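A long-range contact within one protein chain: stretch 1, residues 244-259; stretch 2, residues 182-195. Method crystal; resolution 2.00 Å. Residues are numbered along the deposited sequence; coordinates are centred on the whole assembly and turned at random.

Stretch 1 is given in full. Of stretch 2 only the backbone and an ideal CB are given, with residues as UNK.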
ATOM      1  N   ALA A 244      -7.428  20.438  16.776  1.00 31.32           N
ATOM      2  CA  ALA A 244      -6.258  20.442  15.909  1.00 28.04           C
ATOM      3  C   ALA A 244      -5.608  19.064  15.818  1.00 25.68           C
ATOM      4  O   ALA A 244      -5.594  18.309  16.789  1.00 24.61           O
ATOM      5  CB  ALA A 244      -5.241  21.457  16.414  1.00 26.95           C
ATOM      6  N   LEU A 245      -5.077  18.739  14.644  1.00 23.01           N
ATOM      7  CA  LEU A 245      -4.398  17.459  14.445  1.00 21.54           C
ATOM      8  C   LEU A 245      -3.066  17.473  15.194  1.00 19.48           C
ATOM      9  O   LEU A 245      -2.490  18.538  15.426  1.00 20.25           O
ATOM     10  CB  LEU A 245      -4.138  17.225  12.955  1.00 20.78           C
ATOM     11  CG  LEU A 245      -5.338  16.820  12.095  1.00 22.21           C
ATOM     12  CD1 LEU A 245      -4.939  16.805  10.631  1.00 22.21           C
ATOM     13  CD2 LEU A 245      -5.837  15.451  12.534  1.00 22.67           C
ATOM     14  N   PRO A 246      -2.557  16.294  15.579  1.00 19.30           N
ATOM     15  CA  PRO A 246      -1.282  16.235  16.297  1.00 18.60           C
ATOM     16  C   PRO A 246      -0.180  16.835  15.431  1.00 17.97           C
ATOM     17  O   PRO A 246      -0.202  16.689  14.206  1.00 17.43           O
ATOM     18  CB  PRO A 246      -1.083  14.737  16.528  1.00 18.90           C
ATOM     19  CG  PRO A 246      -2.488  14.215  16.593  1.00 19.71           C
ATOM     20  CD  PRO A 246      -3.154  14.952  15.460  1.00 18.65           C
ATOM     21  N   SER A 247       0.774  17.515  16.060  1.00 17.21           N
ATOM     22  CA  SER A 247       1.868  18.123  15.315  1.00 17.40           C
ATOM     23  C   SER A 247       2.820  17.059  14.768  1.00 16.38           C
ATOM     24  O   SER A 247       3.507  17.287  13.773  1.00 15.24           O
ATOM     25  CB  SER A 247       2.625  19.124  16.199  1.00 18.99           C
ATOM     26  OG  SER A 247       2.916  18.573  17.471  1.00 23.07           O
ATOM     27  N   THR A 248       2.846  15.897  15.415  1.00 14.40           N
ATOM     28  CA  THR A 248       3.702  14.794  14.986  1.00 13.38           C
ATOM     29  C   THR A 248       3.029  13.444  15.243  1.00 14.10           C
ATOM     30  O   THR A 248       2.509  13.203  16.333  1.00 14.63           O
ATOM     31  CB  THR A 248       5.050  14.793  15.737  1.00 14.60           C
ATOM     32  OG1 THR A 248       5.696  16.059  15.568  1.00 13.90           O
ATOM     33  CG2 THR A 248       5.960  13.692  15.192  1.00 15.49           C
ATOM     34  N   GLN A 249       3.033  12.574  14.235  1.00 12.87           N
ATOM     35  CA  GLN A 249       2.459  11.234  14.365  1.00 13.41           C
ATOM     36  C   GLN A 249       3.507  10.219  13.909  1.00 12.78           C
ATOM     37  O   GLN A 249       4.307  10.500  13.021  1.00 12.09           O
ATOM     38  CB  GLN A 249       1.184  11.098  13.518  1.00 15.25           C
ATOM     39  CG  GLN A 249       0.059  12.059  13.929  1.00 15.97           C
ATOM     40  CD  GLN A 249      -1.213  11.872  13.120  1.00 19.94           C
ATOM     41  OE1 GLN A 249      -2.172  12.636  13.261  1.00 23.77           O
ATOM     42  NE2 GLN A 249      -1.231  10.856  12.271  1.00 19.52           N
ATOM     43  N   GLN A 250       3.507   9.039  14.517  1.00 12.40           N
ATOM     44  CA  GLN A 250       4.487   8.021  14.155  1.00 14.74           C
ATOM     45  C   GLN A 250       3.895   6.845  13.395  1.00 13.43           C
ATOM     46  O   GLN A 250       2.926   6.229  13.839  1.00 13.74           O
ATOM     47  CB  GLN A 250       5.200   7.511  15.411  1.00 14.28           C
ATOM     48  CG  GLN A 250       6.142   6.342  15.161  1.00 16.70           C
ATOM     49  CD  GLN A 250       6.811   5.854  16.434  1.00 19.13           C
ATOM     50  OE1 GLN A 250       6.920   4.652  16.668  1.00 20.47           O
ATOM     51  NE2 GLN A 250       7.265   6.787  17.259  1.00 18.77           N
ATOM     52  N   LEU A 251       4.483   6.546  12.239  1.00 13.97           N
ATOM     53  CA  LEU A 251       4.034   5.423  11.425  1.00 13.10           C
ATOM     54  C   LEU A 251       4.978   4.251  11.690  1.00 13.26           C
ATOM     55  O   LEU A 251       6.196   4.374  11.517  1.00 10.67           O
ATOM     56  CB  LEU A 251       4.069   5.774   9.931  1.00 12.83           C
ATOM     57  CG  LEU A 251       3.515   4.711   8.968  1.00 13.32           C
ATOM     58  CD1 LEU A 251       1.992   4.731   9.023  1.00 12.25           C
ATOM     59  CD2 LEU A 251       3.982   4.987   7.529  1.00 11.85           C
ATOM     60  N   SER A 252       4.415   3.127  12.125  1.00 13.63           N
ATOM     61  CA  SER A 252       5.199   1.921  12.394  1.00 13.81           C
ATOM     62  C   SER A 252       4.963   0.944  11.238  1.00 14.89           C
ATOM     63  O   SER A 252       3.820   0.567  10.953  1.00 13.15           O
ATOM     64  CB  SER A 252       4.769   1.301  13.729  1.00 15.48           C
ATOM     65  OG  SER A 252       5.041   2.196  14.802  1.00 14.99           O
ATOM     66  N   VAL A 253       6.048   0.549  10.576  1.00 11.90           N
ATOM     67  CA  VAL A 253       5.975  -0.343   9.421  1.00 12.93           C
ATOM     68  C   VAL A 253       6.684  -1.672   9.641  1.00 13.38           C
ATOM     69  O   VAL A 253       7.773  -1.711  10.214  1.00 12.28           O
ATOM     70  CB  VAL A 253       6.609   0.328   8.182  1.00 12.30           C
ATOM     71  CG1 VAL A 253       6.447  -0.565   6.958  1.00 12.59           C
ATOM     72  CG2 VAL A 253       5.971   1.696   7.944  1.00 12.79           C
ATOM     73  N   ASP A 254       6.069  -2.755   9.172  1.00 15.57           N
ATOM     74  CA  ASP A 254       6.663  -4.083   9.305  1.00 17.22           C
ATOM     75  C   ASP A 254       6.141  -5.051   8.242  1.00 15.40           C
ATOM     76  O   ASP A 254       5.278  -4.701   7.444  1.00 16.15           O
ATOM     77  CB  ASP A 254       6.390  -4.656  10.699  1.00 21.21           C
ATOM     78  CG  ASP A 254       5.024  -5.308  10.804  1.00 23.86           C
ATOM     79  OD1 ASP A 254       4.002  -4.619  10.613  1.00 26.23           O
ATOM     80  OD2 ASP A 254       4.979  -6.524  11.075  1.00 30.02           O
ATOM     81  N   SER A 255       6.689  -6.264   8.235  1.00 15.30           N
ATOM     82  CA  SER A 255       6.292  -7.302   7.287  1.00 15.85           C
ATOM     83  C   SER A 255       6.386  -6.814   5.846  1.00 15.36           C
ATOM     84  O   SER A 255       5.473  -7.036   5.037  1.00 14.43           O
ATOM     85  CB  SER A 255       4.863  -7.762   7.585  1.00 18.26           C
ATOM     86  OG  SER A 255       4.721  -8.119   8.952  1.00 23.34           O
ATOM     87  N   VAL A 256       7.492  -6.149   5.527  1.00 13.51           N
ATOM     88  CA  VAL A 256       7.709  -5.615   4.188  1.00 13.46           C
ATOM     89  C   VAL A 256       8.210  -6.682   3.216  1.00 15.25           C
ATOM     90  O   VAL A 256       9.131  -7.436   3.534  1.00 13.47           O
ATOM     91  CB  VAL A 256       8.733  -4.459   4.209  1.00 14.89           C
ATOM     92  CG1 VAL A 256       8.899  -3.878   2.811  1.00 14.79           C
ATOM     93  CG2 VAL A 256       8.283  -3.384   5.179  1.00 14.89           C
ATOM     94  N   PHE A 257       7.591  -6.737   2.037  1.00 13.46           N
ATOM     95  CA  PHE A 257       7.967  -7.690   0.989  1.00 13.99           C
ATOM     96  C   PHE A 257       8.003  -6.968  -0.352  1.00 12.11           C
ATOM     97  O   PHE A 257       7.101  -6.188  -0.663  1.00 10.36           O
ATOM     98  CB  PHE A 257       6.949  -8.828   0.853  1.00 15.64           C
ATOM     99  CG  PHE A 257       6.952  -9.805   1.989  1.00 19.59           C
ATOM    100  CD1 PHE A 257       6.279  -9.524   3.172  1.00 20.44           C
ATOM    101  CD2 PHE A 257       7.595 -11.032   1.857  1.00 21.00           C
ATOM    102  CE1 PHE A 257       6.241 -10.454   4.212  1.00 20.66           C
ATOM    103  CE2 PHE A 257       7.565 -11.972   2.892  1.00 23.70           C
ATOM    104  CZ  PHE A 257       6.886 -11.681   4.071  1.00 22.14           C
ATOM    105  N   VAL A 258       9.038  -7.227  -1.146  1.00 11.71           N
ATOM    106  CA  VAL A 258       9.140  -6.615  -2.468  1.00  9.24           C
ATOM    107  C   VAL A 258       9.512  -7.730  -3.440  1.00 10.45           C
ATOM    108  O   VAL A 258      10.269  -8.637  -3.091  1.00  8.68           O
ATOM    109  CB  VAL A 258      10.206  -5.479  -2.512  1.00  8.08           C
ATOM    110  CG1 VAL A 258       9.873  -4.416  -1.481  1.00  5.15           C
ATOM    111  CG2 VAL A 258      11.605  -6.042  -2.268  1.00  7.97           C
ATOM    112  N   LEU A 259       8.977  -7.675  -4.653  1.00 10.01           N
ATOM    113  CA  LEU A 259       9.257  -8.726  -5.632  1.00 14.46           C
ATOM    114  C   LEU A 259       9.039  -8.292  -7.072  1.00 13.52           C
ATOM    115  O   LEU A 259       8.117  -7.542  -7.362  1.00 14.99           O
ATOM    116  CB  LEU A 259       8.362  -9.941  -5.334  1.00 14.69           C
ATOM    117  CG  LEU A 259       8.273 -11.125  -6.310  1.00 18.05           C
ATOM    118  CD1 LEU A 259       7.633 -12.307  -5.594  1.00 18.79           C
ATOM    119  CD2 LEU A 259       7.445 -10.755  -7.540  1.00 19.32           C
ATOM    120  N   UNK A 182      17.415 -10.207  -5.430  1.00 13.98           N
ATOM    121  CA  UNK A 182      16.252  -9.924  -4.594  1.00 14.34           C
ATOM    122  C   UNK A 182      16.639  -8.866  -3.559  1.00 13.92           C
ATOM    123  O   UNK A 182      17.825  -8.599  -3.361  1.00 13.28           O
ATOM    124  CB  UNK A 182      15.739 -11.195  -3.914  1.00 14.34           C
ATOM    125  N   UNK A 183      15.645  -8.270  -2.902  1.00 12.71           N
ATOM    126  CA  UNK A 183      15.887  -7.221  -1.909  1.00 13.46           C
ATOM    127  C   UNK A 183      15.102  -7.430  -0.607  1.00 13.29           C
ATOM    128  O   UNK A 183      13.961  -7.895  -0.626  1.00 12.98           O
ATOM    129  CB  UNK A 183      15.528  -5.859  -2.506  1.00 13.46           C
ATOM    130  N   UNK A 184      15.712  -7.082   0.522  1.00 13.82           N
ATOM    131  CA  UNK A 184      15.056  -7.221   1.822  1.00 14.78           C
ATOM    132  C   UNK A 184      15.071  -5.930   2.639  1.00 14.06           C
ATOM    133  O   UNK A 184      16.101  -5.260   2.752  1.00 12.41           O
ATOM    134  CB  UNK A 184      15.729  -8.338   2.623  1.00 14.78           C
ATOM    135  N   UNK A 185      13.921  -5.607   3.218  1.00 13.14           N
ATOM    136  CA  UNK A 185      13.749  -4.412   4.036  1.00 12.06           C
ATOM    137  C   UNK A 185      13.216  -4.807   5.422  1.00 13.92           C
ATOM    138  O   UNK A 185      12.197  -5.493   5.538  1.00 11.99           O
ATOM    139  CB  UNK A 185      12.803  -3.422   3.353  1.00 12.06           C
ATOM    140  N   UNK A 186      13.924  -4.380   6.465  1.00 13.66           N
ATOM    141  CA  UNK A 186      13.551  -4.669   7.854  1.00 14.88           C
ATOM    142  C   UNK A 186      12.513  -3.663   8.365  1.00 14.36           C
ATOM    143  O   UNK A 186      12.341  -2.599   7.786  1.00 12.81           O
ATOM    144  CB  UNK A 186      14.790  -4.648   8.752  1.00 14.88           C
ATOM    145  N   UNK A 187      11.809  -3.998   9.461  1.00 13.29           N
ATOM    146  CA  UNK A 187      10.799  -3.099  10.036  1.00 13.44           C
ATOM    147  C   UNK A 187      11.408  -1.738  10.379  1.00 14.38           C
ATOM    148  O   UNK A 187      12.602  -1.648  10.691  1.00 13.54           O
ATOM    149  CB  UNK A 187      10.178  -3.725  11.286  1.00 13.44           C
ATOM    150  N   UNK A 188      10.594  -0.686  10.320  1.00 12.79           N
ATOM    151  CA  UNK A 188      11.067   0.669  10.615  1.00 12.91           C
ATOM    152  C   UNK A 188       9.919   1.593  11.031  1.00 12.88           C
ATOM    153  O   UNK A 188       8.748   1.245  10.902  1.00 11.88           O
ATOM    154  CB  UNK A 188      11.787   1.251   9.397  1.00 12.91           C
ATOM    155  N   UNK A 189      10.272   2.766  11.541  1.00 13.17           N
ATOM    156  CA  UNK A 189       9.290   3.764  11.950  1.00 13.06           C
ATOM    157  C   UNK A 189       9.619   5.062  11.219  1.00 12.38           C
ATOM    158  O   UNK A 189      10.778   5.307  10.876  1.00 13.33           O
ATOM    159  CB  UNK A 189       9.289   3.963  13.467  1.00 13.06           C
ATOM    160  N   UNK A 190       8.595   5.875  10.970  1.00 12.06           N
ATOM    161  CA  UNK A 190       8.753   7.161  10.282  1.00 14.44           C
ATOM    162  C   UNK A 190       7.936   8.215  11.002  1.00 13.58           C
ATOM    163  O   UNK A 190       6.835   7.929  11.470  1.00 13.57           O
ATOM    164  CB  UNK A 190       8.329   7.062   8.815  1.00 14.44           C
ATOM    165  N   UNK A 191       8.458   9.435  11.070  1.00 13.55           N
ATOM    166  CA  UNK A 191       7.733  10.522  11.718  1.00 12.78           C
ATOM    167  C   UNK A 191       7.127  11.459  10.675  1.00 12.04           C
ATOM    168  O   UNK A 191       7.815  11.924   9.763  1.00 12.01           O
ATOM    169  CB  UNK A 191       8.658  11.298  12.657  1.00 12.78           C
ATOM    170  N   UNK A 192       5.831  11.717  10.816  1.00  9.79           N
ATOM    171  CA  UNK A 192       5.109  12.593   9.904  1.00  9.67           C
ATOM    172  C   UNK A 192       4.710  13.859  10.659  1.00 10.68           C
ATOM    173  O   UNK A 192       3.905  13.805  11.592  1.00 10.68           O
ATOM    174  CB  UNK A 192       3.882  11.891   9.319  1.00  9.67           C
ATOM    175  N   UNK A 193       5.281  14.989  10.244  1.00 11.28           N
ATOM    176  CA  UNK A 193       5.028  16.291  10.865  1.00 14.13           C
ATOM    177  C   UNK A 193       3.920  17.074  10.156  1.00 14.68           C
ATOM    178  O   UNK A 193       3.957  17.253   8.937  1.00 14.77           O
ATOM    179  CB  UNK A 193       6.315  17.119  10.876  1.00 14.13           C
ATOM    180  N   UNK A 194       2.945  17.547  10.931  1.00 14.80           N
ATOM    181  CA  UNK A 194       1.814  18.306  10.393  1.00 15.97           C
ATOM    182  C   UNK A 194       1.865  19.789  10.758  1.00 16.09           C
ATOM    183  O   UNK A 194       2.216  20.148  11.885  1.00 14.64           O
ATOM    184  CB  UNK A 194       0.501  17.703  10.896  1.00 15.97           C
ATOM    185  N   UNK A 195       1.489  20.638   9.801  1.00 15.70           N
ATOM    186  CA  UNK A 195       1.456  22.084   9.994  1.00 17.70           C
ATOM    187  C   UNK A 195       0.682  22.783   8.871  1.00 16.10           C
ATOM    188  O   UNK A 195       1.087  22.754   7.707  1.00 15.23           O
ATOM    189  CB  UNK A 195       2.881  22.636  10.072  1.00 17.70           C
TER

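Position 182 has nothing of stretch 1 within 5.5 Å of its ideal CB. Many residues would suit; it is Ser182.

At 183 the CB points sideways but lies 3.9 Å from Val258 CG2. An apolar side chain would suit. It is Val183. Its backbone is too far from Val258 for direct bonds, so waters fill the gap: water 1 accepts from Val183 N (2.9 Å) and donates to Val258 O (3.0 Å).

Position 184 points away, and polar or charged residues would do. It is His184.

At 185 the CB points toward stretch 1, 4.0 Å from Val256 CG1, with Val258 CG1 further along. Valine, isoleucine or leucine would suit. It is Ile185. Its CB packs on Val256 CG1 (3.9 Å) and its CD1 reaches Val258 CG1 (4.2 Å).

Position 186 points away into space free of stretch 1. Many residues would serve; it is Glu186. His184 NE2 gives a weak hydrogen bond to Glu186 OE1 (3.3 Å).

At 187 phi is -57° and psi 150°, which proline allows, as do many others. The CB has Asp254 CB nearby. It is Pro187, with its CB 4.1 Å from Asp254 CB.

From 188 the strands pair antiparallel. The CB of 188 is 5.1 Å from Val253 O, and the valines at 253 and 256 offer an apolar surface within reach of a longer side chain. A long apolar or aromatic one suits. It is Tyr188. Val253 CB sits over one ring face, 3.8 Å from the Tyr188 ring centroid. The main chain bonds both ways, Val253 N to Tyr188 O at 2.8 Å.

Position 189 lies beside Ser252 and Gln250. A small or beta-branched residue would suit. It is Thr189, whose CG2 comes within 4.1 Å of Ser252 OG.

Position 190 shares a face with Leu251. Apolar or long polar residues could lie along it. It is Glu190; its OE1 is 3.8 Å from Leu251 CD2.

At 191 the CB is 4.4 Å from Thr248 CG2, with Gln250 CB within reach of a longer chain. An apolar chain suits. It is Leu191, with CD2 3.8 Å from Gln250 CB.

At 192 the face carries Leu251, inviting a large apolar or aromatic group. It is Tyr192, whose CE1 is 3.8 Å from Leu251 CB. Tyr192 N donates to Gln249 O (2.9 Å). Tyr192 OH donates to Glu190 OE1 (2.7 Å).

At 193 the CB is 4.8 Å from Thr248 OG1, so a polar group could use that hydroxyl. It is His193; ND1 and Thr248 OG1 form a weak hydrogen bond (3.3 Å).

At 194 the CB points toward Pro246 O, with Leu245 beyond. A large flat or apolar side chain suits. It is Tyr194. Leu245 CB lies over one ring face, 4.2 Å from the Tyr194 centroid, while Tyr194 N donates to Ser247 O (2.9 Å).

Position 195 has no neighbour here; it is Ser195.

Stretch 2 182-195: SVHIEPYTELYHYS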
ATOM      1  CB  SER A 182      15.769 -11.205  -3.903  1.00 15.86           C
ATOM      2  OG  SER A 182      16.821 -11.826  -3.184  1.00 19.32           O
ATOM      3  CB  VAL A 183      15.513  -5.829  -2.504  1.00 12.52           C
ATOM      4  CG1 VAL A 183      15.498  -4.774  -1.420  1.00 13.98           C
ATOM      5  CG2 VAL A 183      16.504  -5.447  -3.595  1.00 14.51           C
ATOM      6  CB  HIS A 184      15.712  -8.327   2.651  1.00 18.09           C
ATOM      7  CG  HIS A 184      15.107  -8.489   4.012  1.00 24.14           C
ATOM      8  ND1 HIS A 184      13.789  -8.854   4.205  1.00 27.31           N
ATOM      9  CD2 HIS A 184      15.630  -8.314   5.249  1.00 26.76           C
ATOM     10  CE1 HIS A 184      13.529  -8.896   5.499  1.00 27.85           C
ATOM     11  NE2 HIS A 184      14.630  -8.572   6.156  1.00 27.49           N
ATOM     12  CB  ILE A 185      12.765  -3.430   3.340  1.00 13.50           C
ATOM     13  CG1 ILE A 185      13.406  -2.883   2.058  1.00 11.85           C
ATOM     14  CG2 ILE A 185      12.390  -2.287   4.280  1.00 11.95           C
ATOM     15  CD1 ILE A 185      12.418  -2.251   1.091  1.00 15.44           C
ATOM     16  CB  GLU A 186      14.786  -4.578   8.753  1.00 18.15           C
ATOM     17  CG  GLU A 186      15.827  -5.662   8.547  1.00 22.71           C
ATOM     18  CD  GLU A 186      15.581  -6.858   9.438  1.00 28.61           C
ATOM     19  OE1 GLU A 186      14.526  -7.512   9.289  1.00 29.96           O
ATOM     20  OE2 GLU A 186      16.444  -7.137  10.299  1.00 33.68           O
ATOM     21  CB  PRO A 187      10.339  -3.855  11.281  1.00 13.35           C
ATOM     22  CG  PRO A 187      10.418  -5.291  10.824  1.00 14.53           C
ATOM     23  CD  PRO A 187      11.764  -5.320  10.114  1.00 13.73           C
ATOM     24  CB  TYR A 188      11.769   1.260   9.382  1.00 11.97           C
ATOM     25  CG  TYR A 188      10.860   1.447   8.172  1.00 10.58           C
ATOM     26  CD1 TYR A 188      10.131   2.629   7.990  1.00 10.89           C
ATOM     27  CD2 TYR A 188      10.717   0.436   7.221  1.00  8.54           C
ATOM     28  CE1 TYR A 188       9.279   2.795   6.886  1.00 10.51           C
ATOM     29  CE2 TYR A 188       9.864   0.594   6.106  1.00 11.46           C
ATOM     30  CZ  TYR A 188       9.154   1.776   5.949  1.00 11.91           C
ATOM     31  OH  TYR A 188       8.346   1.954   4.844  1.00 11.64           O
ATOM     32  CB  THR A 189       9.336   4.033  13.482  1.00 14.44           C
ATOM     33  OG1 THR A 189      10.625   4.544  13.839  1.00 16.79           O
ATOM     34  CG2 THR A 189       9.074   2.748  14.266  1.00 15.42           C
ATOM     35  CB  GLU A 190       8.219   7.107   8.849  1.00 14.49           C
ATOM     36  CG  GLU A 190       9.045   6.385   7.829  1.00 15.92           C
ATOM     37  CD  GLU A 190       8.479   6.604   6.434  1.00 15.08           C
ATOM     38  OE1 GLU A 190       7.282   6.304   6.237  1.00 11.80           O
ATOM     39  OE2 GLU A 190       9.220   7.081   5.545  1.00 11.33           O
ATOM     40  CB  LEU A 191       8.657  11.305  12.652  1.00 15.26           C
ATOM     41  CG  LEU A 191       9.232  10.494  13.823  1.00 18.67           C
ATOM     42  CD1 LEU A 191      10.103  11.391  14.699  1.00 20.12           C
ATOM     43  CD2 LEU A 191       8.095   9.898  14.642  1.00 17.31           C
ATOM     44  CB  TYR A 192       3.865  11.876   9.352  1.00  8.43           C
ATOM     45  CG  TYR A 192       4.187  10.800   8.326  1.00  9.16           C
ATOM     46  CD1 TYR A 192       4.814   9.609   8.701  1.00 10.60           C
ATOM     47  CD2 TYR A 192       3.916  11.000   6.973  1.00 10.92           C
ATOM     48  CE1 TYR A 192       5.173   8.636   7.741  1.00 11.81           C
ATOM     49  CE2 TYR A 192       4.272  10.043   6.007  1.00 12.38           C
ATOM     50  CZ  TYR A 192       4.900   8.866   6.398  1.00 12.20           C
ATOM     51  OH  TYR A 192       5.266   7.934   5.443  1.00 14.26           O
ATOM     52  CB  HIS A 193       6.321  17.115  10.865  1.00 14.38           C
ATOM     53  CG  HIS A 193       7.480  16.415  11.505  1.00 13.83           C
ATOM     54  ND1 HIS A 193       7.600  16.267  12.871  1.00 15.44           N
ATOM     55  CD2 HIS A 193       8.537  15.763  10.963  1.00 15.64           C
ATOM     56  CE1 HIS A 193       8.677  15.552  13.143  1.00 16.79           C
ATOM     57  NE2 HIS A 193       9.264  15.232  12.003  1.00 15.09           N
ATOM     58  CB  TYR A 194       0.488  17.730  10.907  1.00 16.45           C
ATOM     59  CG  TYR A 194      -0.702  18.634  10.645  1.00 17.02           C
ATOM     60  CD1 TYR A 194      -1.302  18.686   9.385  1.00 15.81           C
ATOM     61  CD2 TYR A 194      -1.178  19.499  11.637  1.00 18.01           C
ATOM     62  CE1 TYR A 194      -2.339  19.576   9.116  1.00 16.90           C
ATOM     63  CE2 TYR A 194      -2.216  20.400  11.375  1.00 18.65           C
ATOM     64  CZ  TYR A 194      -2.788  20.433  10.113  1.00 20.56           C
ATOM     65  OH  TYR A 194      -3.789  21.339   9.832  1.00 21.45           O
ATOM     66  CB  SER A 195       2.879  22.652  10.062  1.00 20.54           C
ATOM     67  OG  SER A 195       2.852  24.068  10.124  1.00 22.17           O
TER
HETATM   68  O   HOH W   1      13.107  -9.110  -4.017  1.00 10.89           O
HETATM   69  O   HOH W   2      11.435  -8.614   0.109  1.00 14.60           O
HETATM   70  O   HOH W   3       9.946  -5.861   7.118  1.00 14.02           O
HETATM   71  O   HOH W   4      11.649  -7.332   2.717  1.00 19.95           O
HETATM   72  O   HOH W   5      -5.897  20.825  12.146  1.00 32.27           O
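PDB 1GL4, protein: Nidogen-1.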